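Local coordinates for putative integron gene cassette protein (Uncultured bacterium, PDB 3FUY), which is of unknown function, a product of a mobile integron gene cassette that forms an assembly of three chains and may offer an interaction site, at residues Thr27-Pro32 against Gly60-Cys65; Val35-Phe40 against Asp67-Val72; Gln77-Asp82 against Lys132-Ala137. One frame throughout, in Å; residues are numbered along the deposited sequence.

Contact 1 (Thr27-Pro32 against Gly60-Cys65); sequences TSFLSP and GDIDLC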
loop_
_atom_site.group_PDB
_atom_site.type_symbol
_atom_site.label_atom_id
_atom_site.label_comp_id
_atom_site.label_asym_id
_atom_site.label_seq_id
_atom_site.Cartn_x
_atom_site.Cartn_y
_atom_site.Cartn_z
ATOM N N THR B 27 -1.819 5.670 5.520
ATOM C CA THR B 27 -0.455 5.148 5.570
ATOM C C THR B 27 -0.442 3.743 4.994
ATOM O O THR B 27 -1.349 2.951 5.283
ATOM C CB THR B 27 0.045 5.083 7.027
ATOM O OG1 THR B 27 0.124 6.414 7.549
ATOM C CG2 THR B 27 1.431 4.447 7.093
ATOM N N SER B 28 0.577 3.429 4.193
ATOM C CA SER B 28 0.670 2.104 3.571
ATOM C C SER B 28 2.105 1.597 3.573
ATOM O O SER B 28 3.023 2.340 3.261
ATOM C CB SER B 28 0.149 2.136 2.121
ATOM O OG SER B 28 -1.150 2.709 2.047
ATOM N N PHE B 29 2.301 0.329 3.910
ATOM C CA PHE B 29 3.647 -0.248 3.842
ATOM C C PHE B 29 3.860 -0.928 2.504
ATOM O O PHE B 29 3.211 -1.935 2.214
ATOM C CB PHE B 29 3.859 -1.268 4.957
ATOM C CG PHE B 29 4.059 -0.658 6.305
ATOM C CD1 PHE B 29 5.318 -0.656 6.900
ATOM C CD2 PHE B 29 2.989 -0.086 6.988
ATOM C CE1 PHE B 29 5.512 -0.107 8.139
ATOM C CE2 PHE B 29 3.172 0.473 8.237
ATOM C CZ PHE B 29 4.446 0.462 8.818
ATOM N N LEU B 30 4.767 -0.392 1.693
ATOM C CA LEU B 30 5.140 -1.054 0.448
ATOM C C LEU B 30 6.145 -2.154 0.763
ATOM O O LEU B 30 6.210 -3.180 0.077
ATOM C CB LEU B 30 5.721 -0.066 -0.554
ATOM C CG LEU B 30 4.814 1.117 -0.889
ATOM C CD1 LEU B 30 5.504 1.981 -1.914
ATOM C CD2 LEU B 30 3.436 0.662 -1.391
ATOM N N SER B 31 6.924 -1.931 1.816
ATOM C CA SER B 31 7.752 -2.972 2.406
ATOM C C SER B 31 7.925 -2.627 3.891
ATOM O O SER B 31 7.395 -1.616 4.361
ATOM C CB SER B 31 9.102 -3.067 1.683
ATOM O OG SER B 31 10.031 -2.112 2.182
ATOM N N PRO B 32 8.635 -3.466 4.646
ATOM C CA PRO B 32 8.780 -3.096 6.061
ATOM C C PRO B 32 9.389 -1.696 6.258
ATOM O O PRO B 32 9.005 -0.998 7.186
ATOM C CB PRO B 32 9.722 -4.178 6.602
ATOM C CG PRO B 32 9.471 -5.370 5.700
ATOM C CD PRO B 32 9.244 -4.778 4.339
ATOM N N GLY B 60 6.771 5.463 15.952
ATOM C CA GLY B 60 7.628 6.615 16.214
ATOM C C GLY B 60 8.182 7.221 14.937
ATOM O O GLY B 60 8.111 8.434 14.726
ATOM N N ASP B 61 8.733 6.370 14.078
ATOM C CA ASP B 61 9.189 6.786 12.754
ATOM C C ASP B 61 8.095 7.517 11.949
ATOM O O ASP B 61 8.355 8.524 11.294
ATOM C CB ASP B 61 9.687 5.578 11.957
ATOM C CG ASP B 61 10.835 4.854 12.639
ATOM O OD1 ASP B 61 11.687 5.525 13.269
ATOM O OD2 ASP B 61 10.882 3.611 12.546
ATOM N N ILE B 62 6.878 6.989 11.970
ATOM C CA ILE B 62 5.798 7.625 11.229
ATOM C C ILE B 62 5.419 8.960 11.868
ATOM O O ILE B 62 5.203 9.936 11.168
ATOM C CB ILE B 62 4.574 6.686 11.097
ATOM C CG1 ILE B 62 4.911 5.554 10.117
ATOM C CG2 ILE B 62 3.343 7.453 10.611
ATOM C CD1 ILE B 62 3.988 4.331 10.254
ATOM N N ASP B 63 5.365 9.009 13.199
ATOM C CA ASP B 63 5.076 10.259 13.894
ATOM C C ASP B 63 6.150 11.322 13.597
ATOM O O ASP B 63 5.840 12.501 13.425
ATOM C CB ASP B 63 4.967 10.032 15.404
ATOM C CG ASP B 63 4.310 11.202 16.112
ATOM O OD1 ASP B 63 3.152 11.510 15.783
ATOM O OD2 ASP B 63 4.955 11.831 16.976
ATOM N N LEU B 64 7.409 10.889 13.534
ATOM C CA LEU B 64 8.523 11.765 13.162
ATOM C C LEU B 64 8.262 12.319 11.772
ATOM O O LEU B 64 8.334 13.528 11.535
ATOM C CB LEU B 64 9.845 10.985 13.179
ATOM C CG LEU B 64 11.120 11.796 12.907
ATOM C CD1 LEU B 64 12.295 11.083 13.535
ATOM C CD2 LEU B 64 11.363 11.972 11.425
ATOM N N CYS B 65 7.917 11.430 10.852
ATOM C CA CYS B 65 7.608 11.870 9.501
ATOM C C CYS B 65 6.462 12.896 9.493
ATOM O O CYS B 65 6.554 13.937 8.836
ATOM C CB CYS B 65 7.314 10.674 8.588
ATOM S SG CYS B 65 7.163 11.126 6.858
#

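Contact 2 (Val35-Phe40 against Asp67-Val72); sequences VTIRDF and DKMKGV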
loop_
_atom_site.group_PDB
_atom_site.type_symbol
_atom_site.label_atom_id
_atom_site.label_comp_id
_atom_site.label_asym_id
_atom_site.label_seq_id
_atom_site.Cartn_x
_atom_site.Cartn_y
_atom_site.Cartn_z
ATOM N N VAL B 35 7.345 3.377 3.295
ATOM C CA VAL B 35 5.975 3.713 3.685
ATOM C C VAL B 35 5.482 4.942 2.934
ATOM O O VAL B 35 6.186 5.940 2.831
ATOM C CB VAL B 35 5.887 3.962 5.208
ATOM C CG1 VAL B 35 4.521 4.545 5.595
ATOM C CG2 VAL B 35 6.175 2.663 5.980
ATOM N N THR B 36 4.273 4.870 2.395
ATOM C CA THR B 36 3.678 6.055 1.796
ATOM C C THR B 36 2.706 6.692 2.787
ATOM O O THR B 36 1.905 6.010 3.434
ATOM C CB THR B 36 2.945 5.741 0.475
ATOM O OG1 THR B 36 1.870 4.828 0.727
ATOM C CG2 THR B 36 3.898 5.122 -0.535
ATOM N N ILE B 37 2.779 8.009 2.902
ATOM C CA ILE B 37 1.917 8.735 3.830
ATOM C C ILE B 37 1.221 9.867 3.090
ATOM O O ILE B 37 1.848 10.826 2.642
ATOM C CB ILE B 37 2.722 9.283 5.018
ATOM C CG1 ILE B 37 3.405 8.148 5.760
ATOM C CG2 ILE B 37 1.817 10.024 5.993
ATOM C CD1 ILE B 37 4.417 8.668 6.838
ATOM N N ARG B 38 -0.083 9.723 2.928
ATOM C CA ARG B 38 -0.879 10.706 2.226
ATOM C C ARG B 38 -1.706 11.431 3.284
ATOM O O ARG B 38 -2.535 10.805 3.938
ATOM C CB ARG B 38 -1.823 9.967 1.260
ATOM C CG ARG B 38 -2.943 10.820 0.701
ATOM C CD ARG B 38 -2.389 11.936 -0.108
ATOM N NE ARG B 38 -3.370 12.584 -0.985
ATOM C CZ ARG B 38 -3.350 13.884 -1.256
ATOM N NH1 ARG B 38 -2.453 14.668 -0.651
ATOM N NH2 ARG B 38 -4.220 14.408 -2.111
ATOM N N ASP B 39 -1.493 12.735 3.441
ATOM C CA ASP B 39 -2.276 13.558 4.381
ATOM C C ASP B 39 -3.341 14.312 3.589
ATOM O O ASP B 39 -3.045 15.305 2.935
ATOM C CB ASP B 39 -1.361 14.566 5.122
ATOM C CG ASP B 39 -2.122 15.410 6.172
ATOM O OD1 ASP B 39 -3.354 15.604 6.051
ATOM O OD2 ASP B 39 -1.479 15.895 7.128
ATOM N N PHE B 40 -4.577 13.836 3.626
ATOM C CA PHE B 40 -5.640 14.471 2.841
ATOM C C PHE B 40 -5.937 15.890 3.311
ATOM O O PHE B 40 -6.022 16.804 2.490
ATOM C CB PHE B 40 -6.932 13.655 2.922
ATOM C CG PHE B 40 -6.885 12.361 2.146
ATOM C CD1 PHE B 40 -6.971 12.364 0.754
ATOM C CD2 PHE B 40 -6.784 11.151 2.802
ATOM C CE1 PHE B 40 -6.969 11.177 0.026
ATOM C CE2 PHE B 40 -6.767 9.947 2.087
ATOM C CZ PHE B 40 -6.863 9.967 0.684
ATOM N N ASP B 67 5.654 14.934 11.873
ATOM C CA ASP B 67 6.155 16.195 12.410
ATOM C C ASP B 67 6.963 16.991 11.377
ATOM O O ASP B 67 6.832 18.215 11.296
ATOM C CB ASP B 67 6.971 15.975 13.689
ATOM C CG ASP B 67 6.090 15.800 14.928
ATOM O OD1 ASP B 67 4.862 16.001 14.839
ATOM O OD2 ASP B 67 6.636 15.467 16.003
ATOM N N LYS B 68 7.798 16.306 10.589
ATOM C CA LYS B 68 8.550 16.992 9.541
ATOM C C LYS B 68 7.620 17.480 8.411
ATOM O O LYS B 68 7.833 18.544 7.833
ATOM C CB LYS B 68 9.676 16.098 8.977
ATOM C CG LYS B 68 10.684 15.597 10.016
ATOM C CD LYS B 68 11.249 16.741 10.850
ATOM C CE LYS B 68 11.971 16.200 12.096
ATOM N NZ LYS B 68 12.667 17.272 12.864
HETATM N N MSE B 69 6.584 16.705 8.095
HETATM C CA MSE B 69 5.577 17.173 7.130
HETATM C C MSE B 69 4.957 18.467 7.631
HETATM O O MSE B 69 4.746 19.403 6.868
HETATM C CB MSE B 69 4.486 16.117 6.903
HETATM C CG MSE B 69 5.060 14.860 6.271
HETATM SE SE MSE B 69 3.784 13.392 6.170
HETATM C CE MSE B 69 2.647 14.047 4.725
ATOM N N LYS B 70 4.699 18.530 8.934
ATOM C CA LYS B 70 4.157 19.746 9.507
ATOM C C LYS B 70 5.191 20.893 9.445
ATOM O O LYS B 70 4.848 22.033 9.153
ATOM C CB LYS B 70 3.700 19.506 10.942
ATOM C CG LYS B 70 3.122 20.766 11.608
ATOM C CD LYS B 70 2.634 20.481 13.025
ATOM C CE LYS B 70 2.019 21.730 13.649
ATOM N NZ LYS B 70 2.954 22.888 13.640
ATOM N N GLY B 71 6.460 20.585 9.697
ATOM C CA GLY B 71 7.480 21.621 9.662
ATOM C C GLY B 71 7.550 22.281 8.287
ATOM O O GLY B 71 7.680 23.509 8.170
ATOM N N VAL B 72 7.459 21.467 7.238
ATOM C CA VAL B 72 7.460 21.996 5.871
ATOM C C VAL B 72 6.229 22.865 5.560
ATOM O O VAL B 72 6.358 23.961 5.001
ATOM C CB VAL B 72 7.618 20.878 4.832
ATOM C CG1 VAL B 72 7.478 21.426 3.420
ATOM C CG2 VAL B 72 8.978 20.161 5.022
#

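Contact 3 (Gln77-Asp82 against Lys132-Ala137); sequences QSIGDD and KEKLRA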
loop_
_atom_site.group_PDB
_atom_site.type_symbol
_atom_site.label_atom_id
_atom_site.label_comp_id
_atom_site.label_asym_id
_atom_site.label_seq_id
_atom_site.Cartn_x
_atom_site.Cartn_y
_atom_site.Cartn_z
ATOM N N GLN B 77 3.910 28.295 5.045
ATOM C CA GLN B 77 3.015 29.319 5.567
ATOM C C GLN B 77 3.770 30.606 5.918
ATOM O O GLN B 77 3.226 31.694 5.766
ATOM C CB GLN B 77 2.237 28.783 6.781
ATOM C CG GLN B 77 1.084 29.660 7.228
ATOM C CD GLN B 77 0.091 29.921 6.115
ATOM O OE1 GLN B 77 -0.069 29.102 5.207
ATOM N NE2 GLN B 77 -0.580 31.068 6.173
ATOM N N SER B 78 5.019 30.482 6.370
ATOM C CA SER B 78 5.836 31.651 6.699
ATOM C C SER B 78 6.304 32.402 5.461
ATOM O O SER B 78 6.578 33.597 5.519
ATOM C CB SER B 78 7.070 31.250 7.513
ATOM O OG SER B 78 6.705 30.896 8.827
ATOM N N ILE B 79 6.424 31.686 4.350
ATOM C CA ILE B 79 6.933 32.270 3.118
ATOM C C ILE B 79 5.816 32.915 2.323
ATOM O O ILE B 79 6.041 33.864 1.576
ATOM C CB ILE B 79 7.652 31.220 2.256
ATOM C CG1 ILE B 79 9.049 30.971 2.816
ATOM C CG2 ILE B 79 7.741 31.679 0.813
ATOM C CD1 ILE B 79 10.078 30.546 1.765
ATOM N N GLY B 80 4.607 32.402 2.502
ATOM C CA GLY B 80 3.448 32.916 1.800
ATOM C C GLY B 80 2.345 31.878 1.765
ATOM O O GLY B 80 2.616 30.682 1.704
ATOM N N ASP B 81 1.098 32.333 1.797
ATOM C CA ASP B 81 -0.054 31.435 1.782
ATOM C C ASP B 81 -0.304 30.781 0.420
ATOM O O ASP B 81 -0.701 31.454 -0.535
ATOM C CB ASP B 81 -1.308 32.195 2.206
ATOM C CG ASP B 81 -2.507 31.289 2.344
ATOM O OD1 ASP B 81 -2.303 30.078 2.579
ATOM O OD2 ASP B 81 -3.645 31.778 2.218
ATOM N N ASP B 82 -0.111 29.464 0.342
ATOM C CA ASP B 82 -0.247 28.745 -0.928
ATOM C C ASP B 82 -1.684 28.350 -1.279
ATOM O O ASP B 82 -1.903 27.597 -2.225
ATOM C CB ASP B 82 0.652 27.501 -0.959
ATOM C CG ASP B 82 0.295 26.488 0.125
ATOM O OD1 ASP B 82 -0.413 26.849 1.086
ATOM O OD2 ASP B 82 0.728 25.322 0.024
ATOM N N LYS B 132 15.437 28.282 2.881
ATOM C CA LYS B 132 16.412 27.517 3.660
ATOM C C LYS B 132 16.414 27.949 5.130
ATOM O O LYS B 132 16.527 27.125 6.043
ATOM C CB LYS B 132 17.821 27.636 3.066
ATOM C CG LYS B 132 18.002 26.914 1.746
ATOM C CD LYS B 132 19.484 26.736 1.384
ATOM C CE LYS B 132 20.195 28.062 1.188
ATOM N NZ LYS B 132 21.619 27.873 0.744
ATOM N N GLU B 133 16.295 29.250 5.347
ATOM C CA GLU B 133 16.191 29.810 6.684
ATOM C C GLU B 133 14.959 29.238 7.395
ATOM O O GLU B 133 15.065 28.704 8.490
ATOM C CB GLU B 133 16.095 31.332 6.579
ATOM C CG GLU B 133 16.015 32.089 7.889
ATOM C CD GLU B 133 15.771 33.582 7.666
ATOM O OE1 GLU B 133 16.324 34.147 6.690
ATOM O OE2 GLU B 133 15.017 34.187 8.462
ATOM N N LYS B 134 13.792 29.340 6.766
ATOM C CA LYS B 134 12.574 28.824 7.387
ATOM C C LYS B 134 12.677 27.333 7.682
ATOM O O LYS B 134 12.227 26.877 8.726
ATOM C CB LYS B 134 11.341 29.107 6.524
ATOM C CG LYS B 134 11.123 30.587 6.217
ATOM C CD LYS B 134 10.945 31.398 7.488
ATOM C CE LYS B 134 10.606 32.857 7.176
ATOM N NZ LYS B 134 10.463 33.667 8.418
ATOM N N LEU B 135 13.292 26.582 6.773
ATOM C CA LEU B 135 13.396 25.135 6.940
ATOM C C LEU B 135 14.384 24.737 8.029
ATOM O O LEU B 135 14.162 23.768 8.753
ATOM C CB LEU B 135 13.763 24.447 5.612
ATOM C CG LEU B 135 12.648 24.351 4.567
ATOM C CD1 LEU B 135 13.262 23.970 3.238
ATOM C CD2 LEU B 135 11.574 23.337 4.985
ATOM N N ARG B 136 15.484 25.471 8.142
ATOM C CA ARG B 136 16.440 25.172 9.190
ATOM C C ARG B 136 15.743 25.285 10.533
ATOM O O ARG B 136 15.944 24.448 11.408
ATOM C CB ARG B 136 17.673 26.093 9.117
ATOM C CG ARG B 136 18.782 25.533 8.216
ATOM C CD ARG B 136 20.070 26.375 8.308
ATOM N NE ARG B 136 19.803 27.766 7.955
ATOM C CZ ARG B 136 20.022 28.294 6.752
ATOM N NH1 ARG B 136 20.540 27.550 5.777
ATOM N NH2 ARG B 136 19.734 29.571 6.529
ATOM N N ALA B 137 14.917 26.317 10.687
ATOM C CA ALA B 137 14.126 26.493 11.912
ATOM C C ALA B 137 13.023 25.444 12.092
ATOM O O ALA B 137 12.953 24.781 13.134
ATOM C CB ALA B 137 13.532 27.894 11.974
#

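Contact 1 (Thr27-Pro32 against Gly60-Cys65)
Ile62, on helix 59-79, touches both Thr27 and Phe29 with its CD1 methyl, where the helix packs on strand 25-29, outermost of the mixed six-stranded sheet within this chain. Thr27 CG2 meets Ile62 CD1 at 4.1 Å, the two side chains reaching toward each other tip to tip. Phe29 comes to the same methyl with the far end of its ring: CZ lies 4.2 Å from Ile62 CD1, and the methyl approaches the ring obliquely. No hydrogen bond joins the segments, so the contact is purely apolar, and it buries only 102 Å² in all. One torsion explains the Thr27 half: CG2 stands opposite the backbone N while OG1 (chi1 -65°) lies beside that N, which presents the methyl rather than the hydroxyl to Ile62. Further out, Val35 of the adjoining strand packs on both Thr27 and Phe29. Beside Ile62, Asp61 OD1 bonds to Tyr105 OH and, from a different side of the helix, Asp63 OD2 to His147 NE2. The second subunit closes over this region: Phe40 of that chain packs on Ile62, and its Arg38 packs on Phe29. The strand backbone is also bonded to that subunit, Phe29 O accepting from its Thr36 OG1. Beyond Phe29 the chain turns a corner at Leu30, and the carbonyl oxygens Ser31 O and Pro32 O lie in plane at the edge of the Phe29 ring.

Contact 2 (Val35-Phe40 against Asp67-Val72)
Met69, present as selenomethionine, reaches from helix 59-79 to strand 34-39, packing the helix on one face of the mixed sheet through Ile37 and Asp39. The tight part is around the selenium, where Ile37 CG2 lies 3.9 Å from Met69 SE. The terminal methyl goes on past this point to the strand backbone, with Met69 CE 3.9 Å from Ile37 O. It also touches the methylene of the next inward-pointing residue, Asp39 CB, at 4.1 Å. A bend at the last torsion of Met69 (chi3 74°) turns CE obliquely toward the strand, so that SE meets Ile37 and CE meets Asp39. All three are buried, and Ile37 is further enclosed by Ile62, Cys65 and Leu66 of the same helix and by Val25, while Ala46 packs on Met69. A neighbouring flank of the helix is the solvent side: Lys70 is exposed, its long chain extends off from the strand, and NZ forms a salt bridge with Asp74 OD2. Across the strand, Arg38 points away from the helix, where NH2 bonds to Ala57 O of the third subunit; strand 34-39 thus has the helix on one face and the third subunit on the other. Asp39 contributes only carbon to the contact, and its carboxylate oxygen OD2 is hydrogen-bonded to Asn42 ND2.

Contact 3 (Gln77-Asp82 against Lys132-Ala137)
The last helical residues of 77-82 come alongside a continuous helical run at 132-137, with Ser78 and Lys134 the closest pair of alpha carbons, 7.3 Å apart. Helix 59-79 stops after Ile79: Gly80 leaves helical geometry with a positive phi of 159° and carries the chain away from the contact. Lys134 makes the contact with its aliphatic portion. Ser78 CB sits 3.9 Å from Lys134 CD and equally far from Lys134 CE, while Ile79 CG1 meets the chain nearer its root, 4.0 Å from Lys134 CG. This is helix-against-helix packing on the sheet, joining the C-terminal end of helix 59-79 to the late part of helix 121-138. The bend in Lys134 at chi2 (-60°) folds CD and CE across Ser78. Ser78 OG stays beside its own backbone N and makes a weak hydrogen bond to Asp74 O. Toward the sheet the packing deepens, with Ile79 on Ile92, Leu130 and Ala131, and Leu135 on Ala75; Ser78 itself is exposed.

Overall arrangement
Helix 59-79 runs through all three contacts, meeting strand 25-29 in contact 1, strand 34-39 in contact 2 and helix 121-138 in contact 3. Contacts 1 and 2 have centres 10 Å apart and touch through neighbouring strands of one sheet; along the chain they interlock, both strand segments first, then both helix segments. Contact 3 opens after both have closed, its centre 16 Å from contact 2 and 25 Å from contact 1, across the chain's centre from the latter. Contacts 2 and 3 touch through Val72 and Leu135. The first two contacts adjoin other subunits, whereas no other chain of the assembly touches contact 3, so the helix connects an intersubunit region to an intrachain helix pair.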